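Local coordinates for protein vanadium-dependent haloperoxidase (Zobellia galactanivorans, PDB 4CIT) that probably uses hydrogen peroxide and a bound vanadate to oxidise iodide, as a bacterial iodoperoxidase related to the PAP2 superfamily, at residues 351-359 with 417-425; 258-266 with 391-402. All coordinates share one frame; numbering follows the deposited sequence.

Contact 1: 351-359 with 417-425; sequences SWKPVLQTP and SRMYGGIHY. With VO4 (vanadate ion), chain B; VO4 (vanadate ion), chain D; VO4 (vanadate ion), chain F.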
loop_
_atom_site.group_PDB
_atom_site.type_symbol
_atom_site.label_atom_id
_atom_site.label_comp_id
_atom_site.label_asym_id
_atom_site.label_seq_id
_atom_site.Cartn_x
_atom_site.Cartn_y
_atom_site.Cartn_z
ATOM N N SER A 351 -8.467 33.347 5.369
ATOM C CA SER A 351 -9.534 32.836 4.518
ATOM C C SER A 351 -9.081 31.685 3.551
ATOM O O SER A 351 -9.962 31.009 2.927
ATOM C CB SER A 351 -10.107 33.974 3.687
ATOM O OG SER A 351 -9.230 34.257 2.562
ATOM N N TRP A 352 -7.797 31.429 3.475
ATOM C CA TRP A 352 -7.320 30.437 2.515
ATOM C C TRP A 352 -7.679 29.032 2.933
ATOM O O TRP A 352 -7.602 28.691 4.145
ATOM C CB TRP A 352 -5.815 30.580 2.385
ATOM C CG TRP A 352 -5.106 29.797 1.315
ATOM C CD1 TRP A 352 -4.802 30.200 0.055
ATOM C CD2 TRP A 352 -4.627 28.445 1.431
ATOM N NE1 TRP A 352 -4.025 29.201 -0.597
ATOM C CE2 TRP A 352 -3.946 28.116 0.235
ATOM C CE3 TRP A 352 -4.641 27.503 2.465
ATOM C CZ2 TRP A 352 -3.290 26.945 0.058
ATOM C CZ3 TRP A 352 -4.006 26.317 2.246
ATOM C CH2 TRP A 352 -3.351 26.048 1.049
ATOM N N LYS A 353 -8.042 28.202 1.935
ATOM C CA LYS A 353 -8.327 26.787 2.181
ATOM C C LYS A 353 -7.671 25.943 1.116
ATOM O O LYS A 353 -7.701 26.297 -0.025
ATOM C CB LYS A 353 -9.811 26.517 2.117
ATOM C CG LYS A 353 -10.612 27.340 3.142
ATOM C CD LYS A 353 -10.260 26.980 4.565
ATOM C CE LYS A 353 -11.088 27.835 5.577
ATOM N NZ LYS A 353 -12.521 27.742 5.192
ATOM N N PRO A 354 -7.139 24.799 1.495
ATOM C CA PRO A 354 -6.583 23.909 0.534
ATOM C C PRO A 354 -7.654 23.262 -0.301
ATOM O O PRO A 354 -8.793 23.145 0.153
ATOM C CB PRO A 354 -5.851 22.863 1.417
ATOM C CG PRO A 354 -6.580 22.892 2.691
ATOM C CD PRO A 354 -7.026 24.328 2.861
ATOM N N VAL A 355 -7.306 22.789 -1.490
ATOM C CA VAL A 355 -8.223 22.055 -2.327
ATOM C C VAL A 355 -8.709 20.792 -1.623
ATOM O O VAL A 355 -9.918 20.508 -1.616
ATOM C CB VAL A 355 -7.593 21.697 -3.691
ATOM C CG1 VAL A 355 -8.417 20.698 -4.447
ATOM C CG2 VAL A 355 -7.530 22.943 -4.568
ATOM N N LEU A 356 -7.796 20.054 -1.045
ATOM C CA LEU A 356 -8.141 18.826 -0.305
ATOM C C LEU A 356 -8.101 19.103 1.186
ATOM O O LEU A 356 -7.305 19.903 1.636
ATOM C CB LEU A 356 -7.131 17.750 -0.606
ATOM C CG LEU A 356 -7.049 17.360 -2.089
ATOM C CD1 LEU A 356 -5.950 16.308 -2.261
ATOM C CD2 LEU A 356 -8.340 16.867 -2.694
ATOM N N GLN A 357 -8.844 18.324 1.952
ATOM C CA GLN A 357 -8.692 18.324 3.385
ATOM C C GLN A 357 -7.317 17.779 3.797
ATOM O O GLN A 357 -6.863 16.801 3.210
ATOM C CB GLN A 357 -9.777 17.445 3.987
ATOM C CG GLN A 357 -9.784 17.479 5.503
ATOM C CD GLN A 357 -11.012 16.753 6.124
ATOM O OE1 GLN A 357 -10.876 15.737 6.894
ATOM N NE2 GLN A 357 -12.214 17.302 5.814
ATOM N N THR A 358 -6.714 18.363 4.836
ATOM C CA THR A 358 -5.384 17.954 5.252
ATOM C C THR A 358 -5.488 16.696 6.072
ATOM O O THR A 358 -6.303 16.652 6.954
ATOM C CB THR A 358 -4.707 19.081 6.086
ATOM O OG1 THR A 358 -4.684 20.301 5.283
ATOM C CG2 THR A 358 -3.281 18.628 6.399
ATOM N N PRO A 359 -4.721 15.652 5.727
ATOM C CA PRO A 359 -4.711 14.473 6.523
ATOM C C PRO A 359 -4.117 14.624 7.879
ATOM O O PRO A 359 -3.227 15.428 8.099
ATOM C CB PRO A 359 -3.897 13.511 5.684
ATOM C CG PRO A 359 -3.911 14.059 4.295
ATOM C CD PRO A 359 -3.879 15.506 4.551
ATOM N N SER A 417 -0.013 15.690 -7.299
ATOM C CA SER A 417 -1.408 15.888 -6.860
ATOM C C SER A 417 -1.462 16.468 -5.478
ATOM O O SER A 417 -2.419 17.156 -5.168
ATOM C CB SER A 417 -2.198 14.611 -6.900
ATOM O OG SER A 417 -1.872 13.810 -5.809
ATOM N N ARG A 418 -0.444 16.189 -4.651
ATOM C CA ARG A 418 -0.397 16.730 -3.288
ATOM C C ARG A 418 -0.059 18.228 -3.213
ATOM O O ARG A 418 -0.432 18.838 -2.223
ATOM C CB ARG A 418 0.556 15.930 -2.402
ATOM C CG ARG A 418 0.354 14.430 -2.559
ATOM C CD ARG A 418 -1.062 13.946 -2.355
ATOM N NE ARG A 418 -1.407 13.858 -0.899
ATOM C CZ ARG A 418 -2.615 13.773 -0.382
ATOM N NH1 ARG A 418 -3.710 13.806 -1.124
ATOM N NH2 ARG A 418 -2.762 13.627 0.980
ATOM N N MET A 419 0.590 18.749 -4.247
ATOM C CA MET A 419 0.838 20.191 -4.379
ATOM C C MET A 419 -0.438 20.852 -4.821
ATOM O O MET A 419 -0.881 21.862 -4.174
ATOM C CB MET A 419 1.970 20.474 -5.380
ATOM C CG MET A 419 2.102 21.963 -5.680
ATOM S SD MET A 419 2.535 23.029 -4.298
ATOM C CE MET A 419 4.045 22.140 -3.778
ATOM N N TYR A 420 -1.089 20.268 -5.840
ATOM C CA TYR A 420 -2.412 20.814 -6.247
ATOM C C TYR A 420 -3.376 20.744 -5.132
ATOM O O TYR A 420 -4.284 21.580 -5.048
ATOM C CB TYR A 420 -2.979 20.035 -7.405
ATOM C CG TYR A 420 -2.079 19.920 -8.635
ATOM C CD1 TYR A 420 -1.196 20.927 -8.976
ATOM C CD2 TYR A 420 -2.217 18.839 -9.532
ATOM C CE1 TYR A 420 -0.405 20.853 -10.137
ATOM C CE2 TYR A 420 -1.422 18.748 -10.679
ATOM C CZ TYR A 420 -0.549 19.737 -10.973
ATOM O OH TYR A 420 0.213 19.707 -12.119
ATOM N N GLY A 421 -3.231 19.716 -4.275
ATOM C CA GLY A 421 -4.136 19.566 -3.185
ATOM C C GLY A 421 -3.988 20.507 -1.989
ATOM O O GLY A 421 -4.922 20.567 -1.140
ATOM N N GLY A 422 -2.871 21.219 -1.894
ATOM C CA GLY A 422 -2.612 22.213 -0.832
ATOM C C GLY A 422 -2.212 21.666 0.477
ATOM O O GLY A 422 -2.262 22.373 1.467
ATOM N N ILE A 423 -1.772 20.378 0.504
ATOM C CA ILE A 423 -1.464 19.721 1.766
ATOM C C ILE A 423 0.001 19.336 1.988
ATOM O O ILE A 423 0.367 18.901 3.049
ATOM C CB ILE A 423 -2.416 18.512 2.064
ATOM C CG1 ILE A 423 -2.131 17.339 1.147
ATOM C CG2 ILE A 423 -3.858 19.010 2.067
ATOM C CD1 ILE A 423 -2.667 17.440 -0.235
ATOM N N HIS A 424 0.815 19.412 0.955
ATOM C CA HIS A 424 2.277 19.186 1.036
ATOM C C HIS A 424 3.033 20.285 0.419
ATOM O O HIS A 424 2.666 20.802 -0.635
ATOM C CB HIS A 424 2.697 17.839 0.386
ATOM C CG HIS A 424 2.429 16.628 1.243
ATOM N ND1 HIS A 424 3.053 16.386 2.439
ATOM C CD2 HIS A 424 1.522 15.625 1.089
ATOM C CE1 HIS A 424 2.603 15.243 2.946
ATOM N NE2 HIS A 424 1.662 14.768 2.152
ATOM N N TYR A 425 4.200 20.567 0.984
ATOM C CA TYR A 425 5.195 21.438 0.330
ATOM C C TYR A 425 6.004 20.652 -0.719
ATOM O O TYR A 425 6.113 19.409 -0.672
ATOM C CB TYR A 425 6.206 21.984 1.373
ATOM C CG TYR A 425 5.608 22.560 2.655
ATOM C CD1 TYR A 425 5.049 23.780 2.705
ATOM C CD2 TYR A 425 5.559 21.794 3.783
ATOM C CE1 TYR A 425 4.451 24.291 3.896
ATOM C CE2 TYR A 425 5.014 22.268 4.975
ATOM C CZ TYR A 425 4.430 23.516 5.024
ATOM O OH TYR A 425 3.892 23.866 6.252
HETATM V V VO4 B . 0.498 12.987 2.501
HETATM O O2 VO4 D . 0.806 12.694 0.685
HETATM O O4 VO4 F . -0.655 13.827 3.177
HETATM O O HOH W 1 -4.726 23.499 -3.018
HETATM O O HOH W 2 -2.515 21.952 4.302
#
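The vanadate pocket of this PAP2-superfamily enzyme brings Arg418 and Pro359 together from opposite directions, where loop 351-359 passes the end of helix 407-420 and the turn beyond it. Vanadium is bound by His424 NE2 at 2.2 Å. Arg418 bends at its second and third side-chain torsions, which folds its guanidinium back to the ion: NE donates to vanadate O2 at 3.0 Å, and NH2 donates to vanadate O4 at 3.1 Å with an N-H...O angle of 162°. O4 lies in the guanidinium plane, and Pro359 CG also comes in at that edge, 3.5 Å from Arg418 NH2. NH1 turns instead to Asp267, with which it forms a salt bridge. One face of the group is covered by Ile423, whose CD1 sits 3.7 Å above the plane of Arg418 over its centre; CG1 of Ile423 stands between the backbone N and carbonyl carbon (chi1 71°), leaving CG2 to pack on Leu356 O and Thr358 OG1. An alanine at Arg418 removes both N-H donors to the vanadate, which would probably leave its oxygens less firmly held, Asp267 without its salt-bridge mate and Ile423 CD1 uncovered.

The backbones are joined by a nearly straight bond, Leu356 N to Gly421 O, at 2.9 Å and 171°. Gly422, with positive phi, completes a Schellman motif at the helix end; a modelled CB there would fall 2.9 Å from Pro354 CB, a clash that glycine avoids. Thr358 OG1, bonded to Glu341, also accepts from a water that donates to Gly422 O as well. A second water accepts from Val355 N and donates to Tyr420 O at 2.8 Å.

Contact 2: 258-266 with 391-402; sequences EEIQIARFW and DDTEVPYGLPIR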
loop_
_atom_site.group_PDB
_atom_site.type_symbol
_atom_site.label_atom_id
_atom_site.label_comp_id
_atom_site.label_asym_id
_atom_site.label_seq_id
_atom_site.Cartn_x
_atom_site.Cartn_y
_atom_site.Cartn_z
ATOM N N GLU A 258 -7.896 20.850 -14.531
ATOM C CA GLU A 258 -7.319 19.542 -14.507
ATOM C C GLU A 258 -6.658 19.293 -13.151
ATOM O O GLU A 258 -6.671 18.146 -12.638
ATOM C CB GLU A 258 -6.369 19.445 -15.656
ATOM C CG GLU A 258 -5.510 18.192 -15.753
ATOM C CD GLU A 258 -6.238 16.945 -16.189
ATOM O OE1 GLU A 258 -7.484 16.914 -16.084
ATOM O OE2 GLU A 258 -5.533 15.985 -16.627
ATOM N N GLU A 259 -6.146 20.356 -12.513
ATOM C CA GLU A 259 -5.433 20.181 -11.228
ATOM C C GLU A 259 -6.309 19.688 -10.139
ATOM O O GLU A 259 -5.937 18.852 -9.274
ATOM C CB GLU A 259 -4.808 21.497 -10.818
ATOM C CG GLU A 259 -3.638 21.926 -11.665
ATOM C CD GLU A 259 -4.020 22.556 -12.978
ATOM O OE1 GLU A 259 -5.206 22.837 -13.231
ATOM O OE2 GLU A 259 -3.112 22.758 -13.743
ATOM N N ILE A 260 -7.560 20.164 -10.153
ATOM C CA ILE A 260 -8.476 19.739 -9.186
ATOM C C ILE A 260 -8.870 18.274 -9.421
ATOM O O ILE A 260 -8.967 17.480 -8.475
ATOM C CB ILE A 260 -9.754 20.574 -9.179
ATOM C CG1 ILE A 260 -9.455 21.930 -8.630
ATOM C CG2 ILE A 260 -10.794 19.971 -8.275
ATOM C CD1 ILE A 260 -10.728 22.777 -8.601
ATOM N N GLN A 261 -9.016 17.890 -10.668
ATOM C CA GLN A 261 -9.291 16.447 -11.016
ATOM C C GLN A 261 -8.173 15.530 -10.554
ATOM O O GLN A 261 -8.425 14.438 -10.094
ATOM C CB GLN A 261 -9.349 16.245 -12.542
ATOM C CG GLN A 261 -10.545 16.859 -13.228
ATOM C CD GLN A 261 -10.544 16.632 -14.735
ATOM O OE1 GLN A 261 -10.395 15.497 -15.232
ATOM N NE2 GLN A 261 -10.706 17.738 -15.494
ATOM N N ILE A 262 -6.945 15.991 -10.705
ATOM C CA ILE A 262 -5.731 15.194 -10.346
ATOM C C ILE A 262 -5.686 15.076 -8.842
ATOM O O ILE A 262 -5.507 13.997 -8.295
ATOM C CB ILE A 262 -4.481 15.795 -10.958
ATOM C CG1 ILE A 262 -4.513 15.573 -12.512
ATOM C CG2 ILE A 262 -3.238 15.275 -10.214
ATOM C CD1 ILE A 262 -3.398 16.270 -13.321
ATOM N N ALA A 263 -5.892 16.193 -8.117
ATOM C CA ALA A 263 -5.897 16.174 -6.658
ATOM C C ALA A 263 -6.929 15.174 -6.121
ATOM O O ALA A 263 -6.643 14.404 -5.221
ATOM C CB ALA A 263 -6.179 17.571 -6.070
ATOM N N ARG A 264 -8.158 15.219 -6.650
ATOM C CA ARG A 264 -9.222 14.348 -6.176
ATOM C C ARG A 264 -8.956 12.913 -6.562
ATOM O O ARG A 264 -9.234 12.034 -5.766
ATOM C CB ARG A 264 -10.575 14.835 -6.721
ATOM C CG ARG A 264 -10.944 16.165 -6.099
ATOM C CD ARG A 264 -12.333 16.709 -6.421
ATOM N NE ARG A 264 -12.494 17.984 -5.656
ATOM C CZ ARG A 264 -13.387 18.936 -5.917
ATOM N NH1 ARG A 264 -14.234 18.797 -6.921
ATOM N NH2 ARG A 264 -13.394 20.046 -5.195
ATOM N N PHE A 265 -8.347 12.659 -7.718
ATOM C CA PHE A 265 -8.175 11.266 -8.218
ATOM C C PHE A 265 -7.266 10.520 -7.200
ATOM O O PHE A 265 -7.496 9.368 -6.874
ATOM C CB PHE A 265 -7.515 11.276 -9.550
ATOM C CG PHE A 265 -7.425 9.963 -10.164
ATOM C CD1 PHE A 265 -8.493 9.478 -10.849
ATOM C CD2 PHE A 265 -6.253 9.216 -10.100
ATOM C CE1 PHE A 265 -8.432 8.258 -11.488
ATOM C CE2 PHE A 265 -6.192 7.985 -10.735
ATOM C CZ PHE A 265 -7.272 7.492 -11.420
ATOM N N TRP A 266 -6.241 11.208 -6.690
ATOM C CA TRP A 266 -5.243 10.579 -5.893
ATOM C C TRP A 266 -5.442 10.744 -4.406
ATOM O O TRP A 266 -4.715 10.118 -3.624
ATOM C CB TRP A 266 -3.836 11.056 -6.265
ATOM C CG TRP A 266 -3.409 10.594 -7.583
ATOM C CD1 TRP A 266 -3.402 11.290 -8.727
ATOM C CD2 TRP A 266 -2.933 9.249 -7.908
ATOM N NE1 TRP A 266 -2.944 10.503 -9.763
ATOM C CE2 TRP A 266 -2.590 9.267 -9.279
ATOM C CE3 TRP A 266 -2.631 8.125 -7.139
ATOM C CZ2 TRP A 266 -2.094 8.170 -9.932
ATOM C CZ3 TRP A 266 -2.185 7.003 -7.817
ATOM C CH2 TRP A 266 -1.847 7.068 -9.197
ATOM N N ASP A 391 -6.292 3.508 -15.689
ATOM C CA ASP A 391 -6.468 3.298 -14.254
ATOM C C ASP A 391 -7.932 3.502 -13.905
ATOM O O ASP A 391 -8.356 4.686 -13.793
ATOM C CB ASP A 391 -5.575 4.250 -13.445
ATOM C CG ASP A 391 -5.758 4.142 -11.934
ATOM O OD1 ASP A 391 -6.612 3.310 -11.468
ATOM O OD2 ASP A 391 -5.013 4.839 -11.211
ATOM N N ASP A 392 -8.703 2.452 -13.812
ATOM C CA ASP A 392 -10.125 2.488 -13.385
ATOM C C ASP A 392 -10.341 2.139 -11.916
ATOM O O ASP A 392 -11.475 1.853 -11.484
ATOM C CB ASP A 392 -10.992 1.572 -14.254
ATOM C CG ASP A 392 -10.733 0.093 -14.025
ATOM O OD1 ASP A 392 -9.691 -0.232 -13.436
ATOM O OD2 ASP A 392 -11.532 -0.746 -14.599
ATOM N N THR A 393 -9.293 2.296 -11.097
ATOM C CA THR A 393 -9.377 1.885 -9.712
ATOM C C THR A 393 -10.321 2.722 -8.881
ATOM O O THR A 393 -10.870 2.198 -7.912
ATOM C CB THR A 393 -8.003 1.893 -9.009
ATOM O OG1 THR A 393 -7.444 3.214 -9.027
ATOM C CG2 THR A 393 -7.060 0.960 -9.679
ATOM N N GLU A 394 -10.510 3.979 -9.254
ATOM C CA GLU A 394 -11.281 4.965 -8.543
ATOM C C GLU A 394 -12.701 5.075 -9.065
ATOM O O GLU A 394 -13.519 5.749 -8.444
ATOM C CB GLU A 394 -10.598 6.341 -8.647
ATOM C CG GLU A 394 -9.152 6.444 -8.084
ATOM C CD GLU A 394 -9.060 6.386 -6.529
ATOM O OE1 GLU A 394 -10.035 6.768 -5.850
ATOM O OE2 GLU A 394 -8.004 6.106 -5.946
ATOM N N VAL A 395 -13.037 4.347 -10.153
ATOM C CA VAL A 395 -14.389 4.363 -10.643
ATOM C C VAL A 395 -15.419 4.000 -9.582
ATOM O O VAL A 395 -16.428 4.620 -9.520
ATOM C CB VAL A 395 -14.537 3.548 -11.949
ATOM C CG1 VAL A 395 -15.979 3.423 -12.417
ATOM C CG2 VAL A 395 -13.732 4.191 -13.071
ATOM N N PRO A 396 -15.225 2.962 -8.789
ATOM C CA PRO A 396 -16.245 2.709 -7.741
ATOM C C PRO A 396 -16.308 3.714 -6.602
ATOM O O PRO A 396 -17.197 3.564 -5.715
ATOM C CB PRO A 396 -15.745 1.406 -7.101
ATOM C CG PRO A 396 -14.911 0.792 -8.132
ATOM C CD PRO A 396 -14.182 1.915 -8.777
ATOM N N TYR A 397 -15.407 4.725 -6.596
ATOM C CA TYR A 397 -15.238 5.691 -5.489
ATOM C C TYR A 397 -15.490 7.076 -6.026
ATOM O O TYR A 397 -14.926 8.018 -5.532
ATOM C CB TYR A 397 -13.810 5.556 -4.848
ATOM C CG TYR A 397 -13.601 4.163 -4.460
ATOM C CD1 TYR A 397 -14.337 3.617 -3.430
ATOM C CD2 TYR A 397 -12.729 3.334 -5.151
ATOM C CE1 TYR A 397 -14.228 2.269 -3.091
ATOM C CE2 TYR A 397 -12.604 1.965 -4.803
ATOM C CZ TYR A 397 -13.353 1.438 -3.799
ATOM O OH TYR A 397 -13.211 0.112 -3.424
ATOM N N GLY A 398 -16.254 7.190 -7.110
ATOM C CA GLY A 398 -16.760 8.485 -7.513
ATOM C C GLY A 398 -16.041 9.167 -8.637
ATOM O O GLY A 398 -16.467 10.283 -9.035
ATOM N N LEU A 399 -14.944 8.557 -9.149
ATOM C CA LEU A 399 -14.033 9.246 -10.102
ATOM C C LEU A 399 -14.029 8.627 -11.520
ATOM O O LEU A 399 -14.457 7.493 -11.727
ATOM C CB LEU A 399 -12.615 9.184 -9.526
ATOM C CG LEU A 399 -12.571 10.073 -8.266
ATOM C CD1 LEU A 399 -11.866 9.418 -7.138
ATOM C CD2 LEU A 399 -11.978 11.413 -8.571
ATOM N N PRO A 400 -13.505 9.340 -12.485
ATOM C CA PRO A 400 -13.351 8.846 -13.809
ATOM C C PRO A 400 -12.098 7.969 -13.948
ATOM O O PRO A 400 -11.359 7.781 -12.961
ATOM C CB PRO A 400 -13.124 10.084 -14.670
ATOM C CG PRO A 400 -12.620 11.105 -13.676
ATOM C CD PRO A 400 -13.030 10.735 -12.313
ATOM N N ILE A 401 -11.908 7.446 -15.163
ATOM C CA ILE A 401 -10.681 6.710 -15.521
ATOM C C ILE A 401 -9.631 7.770 -15.867
ATOM O O ILE A 401 -9.879 8.745 -16.572
ATOM C CB ILE A 401 -10.903 5.780 -16.747
ATOM C CG1 ILE A 401 -11.929 4.711 -16.354
ATOM C CG2 ILE A 401 -9.648 5.129 -17.306
ATOM C CD1 ILE A 401 -12.440 3.893 -17.504
ATOM N N ARG A 402 -8.407 7.539 -15.478
ATOM C CA ARG A 402 -7.264 8.319 -16.018
ATOM C C ARG A 402 -6.271 7.366 -16.615
ATOM O O ARG A 402 -6.144 6.227 -16.111
ATOM C CB ARG A 402 -6.590 9.216 -14.946
ATOM C CG ARG A 402 -7.460 10.302 -14.306
ATOM C CD ARG A 402 -6.712 11.235 -13.371
ATOM N NE ARG A 402 -5.597 11.937 -13.947
ATOM C CZ ARG A 402 -5.705 13.004 -14.774
ATOM N NH1 ARG A 402 -6.906 13.547 -15.058
ATOM N NH2 ARG A 402 -4.623 13.579 -15.276
HETATM O O HOH W 3 -9.575 13.109 -14.264
#
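Phe265 is sandwiched between Glu394 and Arg402, each meeting one of its two ring faces through aliphatic carbons. Arg402 CD lies 3.6 Å from the Phe265 ring centroid and only 18° off the ring normal; Glu394 CG lies 4.0 Å from the same centroid over the opposite face, again close to the normal, and both qualify as CH-pi contacts. Oxygens take the rim: Pro400 O is 3.3 Å from Phe265 CE1, and Asp391 OD2 is 3.4 Å from Phe265 CE2, with the carboxylate plane turned 84° from the ring. That Asp391 oxygen also accepts from His291, whose ring meets Phe265 as well. Leu399 packs on the helix backbone, its CD2 3.8 Å from Phe265 CA.

Asp391 and Arg402 end and begin the two short antiparallel strands, 389-391 and 402-404, of a beta hairpin, and Glu394, Leu399 and Pro400 lie in its long connection. Asp391 starts it with an Asx turn, its OD1 taking both the N-H and the hydroxyl of Thr393, and a type I turn follows from Asp392 to Val395. Helix 258-266 lies against this loop.

The Arg402 chain bends about its CG-CD bond (chi3 57°), which carries its guanidinium along the helix towards Glu258. There NH2 at 2.9 Å and NH1 at 3.2 Å both grip Glu258 OE2, end-on: the oxygen lies in the guanidinium plane, while the two nitrogens reach it from the same side, above the carboxylate plane. Ile262 CG1 covers one guanidinium face, 3.4 Å from Arg402 NH2. Arg402 NE forms a salt bridge with Glu413, which also accepts from Trp266 NE1. On the side of NH1 turned away from Glu258, a water in the guanidinium plane accepts from Arg402 NH1 and donates to Gln261 OE1.

From the N terminus, helix 258-266 comes first and waits 124 residues for hairpin loop 391-402, which closes contact 2. Loop 351-359 lies within that span, but its partner 417-425 comes only after the hairpin, at the end of helix 407-420, with 57 residues between. The segments therefore alternate and the two closures cross. Contact 2 ties helix 258-266 to the hairpin; contact 1 ties the loop between helices 340-347 and 367-383 to the end of helix 407-420. Their centres are 16 Å apart, and they touch directly: Ser417 OG packs 3.4 Å from Trp266 CB, and Leu356 CD1 lies 3.6 Å from Ala263 O, so helix 258-266 borders both.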